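Local coordinates for protein DNA polymerase III beta subunit (Streptococcus pyogenes, PDB 2AVT) that probably encircles DNA as a ring-shaped dimer and tethers the replicative polymerase to its template, as sliding rings of this family do, at residues F260-V265 with S321-T326. Numbering follows the deposited sequence.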
loop_
_atom_site.group_PDB
_atom_site.type_symbol
_atom_site.label_atom_id
_atom_site.label_comp_id
_atom_site.label_asym_id
_atom_site.label_seq_id
_atom_site.Cartn_x
_atom_site.Cartn_y
_atom_site.Cartn_z
ATOM N N PHE A 260 -18.007 0.553 -40.511
ATOM C CA PHE A 260 -16.575 0.592 -40.266
ATOM C C PHE A 260 -15.867 0.135 -41.532
ATOM O O PHE A 260 -16.388 -0.692 -42.277
ATOM C CB PHE A 260 -16.216 -0.316 -39.090
ATOM C CG PHE A 260 -16.615 -1.751 -39.279
ATOM C CD1 PHE A 260 -17.861 -2.194 -38.870
ATOM C CD2 PHE A 260 -15.739 -2.661 -39.847
ATOM C CE1 PHE A 260 -18.227 -3.522 -39.018
ATOM C CE2 PHE A 260 -16.099 -3.989 -39.998
ATOM C CZ PHE A 260 -17.345 -4.417 -39.581
ATOM N N GLU A 261 -14.684 0.686 -41.775
ATOM C CA GLU A 261 -13.911 0.354 -42.965
ATOM C C GLU A 261 -12.824 -0.661 -42.676
ATOM O O GLU A 261 -12.296 -1.297 -43.591
ATOM C CB GLU A 261 -13.265 1.620 -43.530
ATOM C CG GLU A 261 -14.257 2.681 -43.967
ATOM C CD GLU A 261 -14.979 2.303 -45.240
ATOM O OE1 GLU A 261 -14.302 2.132 -46.277
ATOM O OE2 GLU A 261 -16.223 2.177 -45.203
ATOM N N THR A 262 -12.486 -0.800 -41.400
ATOM C CA THR A 262 -11.442 -1.724 -40.992
ATOM C C THR A 262 -11.819 -2.457 -39.713
ATOM O O THR A 262 -12.488 -1.904 -38.841
ATOM C CB THR A 262 -10.114 -0.974 -40.758
ATOM O OG1 THR A 262 -9.784 -0.211 -41.925
ATOM C CG2 THR A 262 -8.990 -1.955 -40.473
ATOM N N GLU A 263 -11.390 -3.708 -39.617
ATOM C CA GLU A 263 -11.654 -4.527 -38.446
ATOM C C GLU A 263 -10.443 -5.387 -38.161
ATOM O O GLU A 263 -9.857 -5.965 -39.074
ATOM C CB GLU A 263 -12.851 -5.459 -38.663
ATOM C CG GLU A 263 -13.001 -6.495 -37.539
ATOM C CD GLU A 263 -13.988 -7.605 -37.862
ATOM O OE1 GLU A 263 -15.175 -7.301 -38.109
ATOM O OE2 GLU A 263 -13.572 -8.784 -37.864
ATOM N N VAL A 264 -10.069 -5.468 -36.889
ATOM C CA VAL A 264 -8.942 -6.295 -36.486
ATOM C C VAL A 264 -9.307 -6.980 -35.180
ATOM O O VAL A 264 -9.969 -6.395 -34.327
ATOM C CB VAL A 264 -7.664 -5.467 -36.254
ATOM C CG1 VAL A 264 -6.482 -6.407 -36.015
ATOM C CG2 VAL A 264 -7.400 -4.559 -37.444
ATOM N N VAL A 265 -8.885 -8.229 -35.033
ATOM C CA VAL A 265 -9.163 -8.985 -33.821
ATOM C C VAL A 265 -7.831 -9.315 -33.167
ATOM O O VAL A 265 -6.959 -9.914 -33.796
ATOM C CB VAL A 265 -9.921 -10.302 -34.127
ATOM C CG1 VAL A 265 -10.210 -11.045 -32.835
ATOM C CG2 VAL A 265 -11.225 -9.997 -34.859
ATOM N N SER A 321 -9.376 -7.367 -41.670
ATOM C CA SER A 321 -10.164 -7.185 -42.878
ATOM C C SER A 321 -10.408 -5.697 -43.074
ATOM O O SER A 321 -10.406 -4.922 -42.115
ATOM C CB SER A 321 -11.504 -7.917 -42.761
ATOM O OG SER A 321 -12.293 -7.373 -41.720
ATOM N N GLY A 322 -10.619 -5.299 -44.322
ATOM C CA GLY A 322 -10.851 -3.898 -44.603
ATOM C C GLY A 322 -9.602 -3.234 -45.147
ATOM O O GLY A 322 -8.606 -3.902 -45.427
ATOM N N SER A 323 -9.656 -1.914 -45.281
ATOM C CA SER A 323 -8.541 -1.143 -45.814
ATOM C C SER A 323 -7.451 -0.827 -44.797
ATOM O O SER A 323 -7.660 -0.903 -43.581
ATOM C CB SER A 323 -9.062 0.165 -46.407
ATOM O OG SER A 323 -9.755 0.916 -45.425
ATOM N N ASP A 324 -6.280 -0.473 -45.316
ATOM C CA ASP A 324 -5.144 -0.115 -44.485
ATOM C C ASP A 324 -5.495 1.173 -43.754
ATOM O O ASP A 324 -6.368 1.926 -44.190
ATOM C CB ASP A 324 -3.909 0.098 -45.360
ATOM C CG ASP A 324 -3.424 -1.185 -46.002
ATOM O OD1 ASP A 324 -4.272 -2.046 -46.322
ATOM O OD2 ASP A 324 -2.198 -1.333 -46.198
ATOM N N LEU A 325 -4.814 1.430 -42.641
ATOM C CA LEU A 325 -5.087 2.630 -41.862
ATOM C C LEU A 325 -3.998 2.932 -40.842
ATOM O O LEU A 325 -3.348 2.031 -40.312
ATOM C CB LEU A 325 -6.430 2.490 -41.136
ATOM C CG LEU A 325 -6.869 3.677 -40.276
ATOM C CD1 LEU A 325 -7.143 4.878 -41.167
ATOM C CD2 LEU A 325 -8.113 3.315 -39.488
ATOM N N THR A 326 -3.806 4.217 -40.581
ATOM C CA THR A 326 -2.835 4.677 -39.605
ATOM C C THR A 326 -3.639 5.565 -38.680
ATOM O O THR A 326 -4.264 6.520 -39.135
ATOM C CB THR A 326 -1.728 5.519 -40.249
ATOM O OG1 THR A 326 -0.957 4.703 -41.138
ATOM C CG2 THR A 326 -0.819 6.109 -39.171
#
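An antiparallel pairing of edge strand 319-322 with the start of strand 262-267 brings Ser321 against Glu263 and Gly322 against Thr262, within the C-terminal domain of the DNA polymerase III beta subunit. Ser321 and Glu263 form a hydrogen-bonded pair: Glu263 N donates to Ser321 O at 2.9 Å, and Ser321 N returns a bond to Glu263 O at 3.0 Å that is more bent at its hydrogen (136°). Their side chains share one face of the sheet, where Ser321 OG sits 3.6 Å from Glu263 CB. Gly322 and Thr262 follow as a non-hydrogen-bonded pair, with their CA atoms just 4.3 Å apart. Gly322 CA lies 3.1 Å from Glu261 O, and a CB here would collide with that oxygen and with Thr262 CA, so the close approach depends on the missing side chain. Past the glycine, the backbone turns away from its partner but is still gripped twice. Ser323 N reaches Glu261 O in a longer bond of 3.2 Å, while Thr262 OG1 donates to Ser323 O at 2.8 Å. With OG1 beside its own backbone N (chi1 -54°), Thr262 presents this hydroxyl to the carbonyl, and its methyl CG2 lies 3.5 Å from the same Ser323 O. The buried threonine thus adds a side-chain bond to the last backbone bond, just where the regular pairing ends. On the other flank of strand 262-267 runs strand 345-350, and there Glu261 and Thr262 both face Phe350 in a classic beta bulge. Leu325 rests on the same Phe350 as the chain passes from strand 319-322 into strand 325-329, which pairs with strand 290-295 in a second sheet; the turn therefore links the two sheets at the domain's surface.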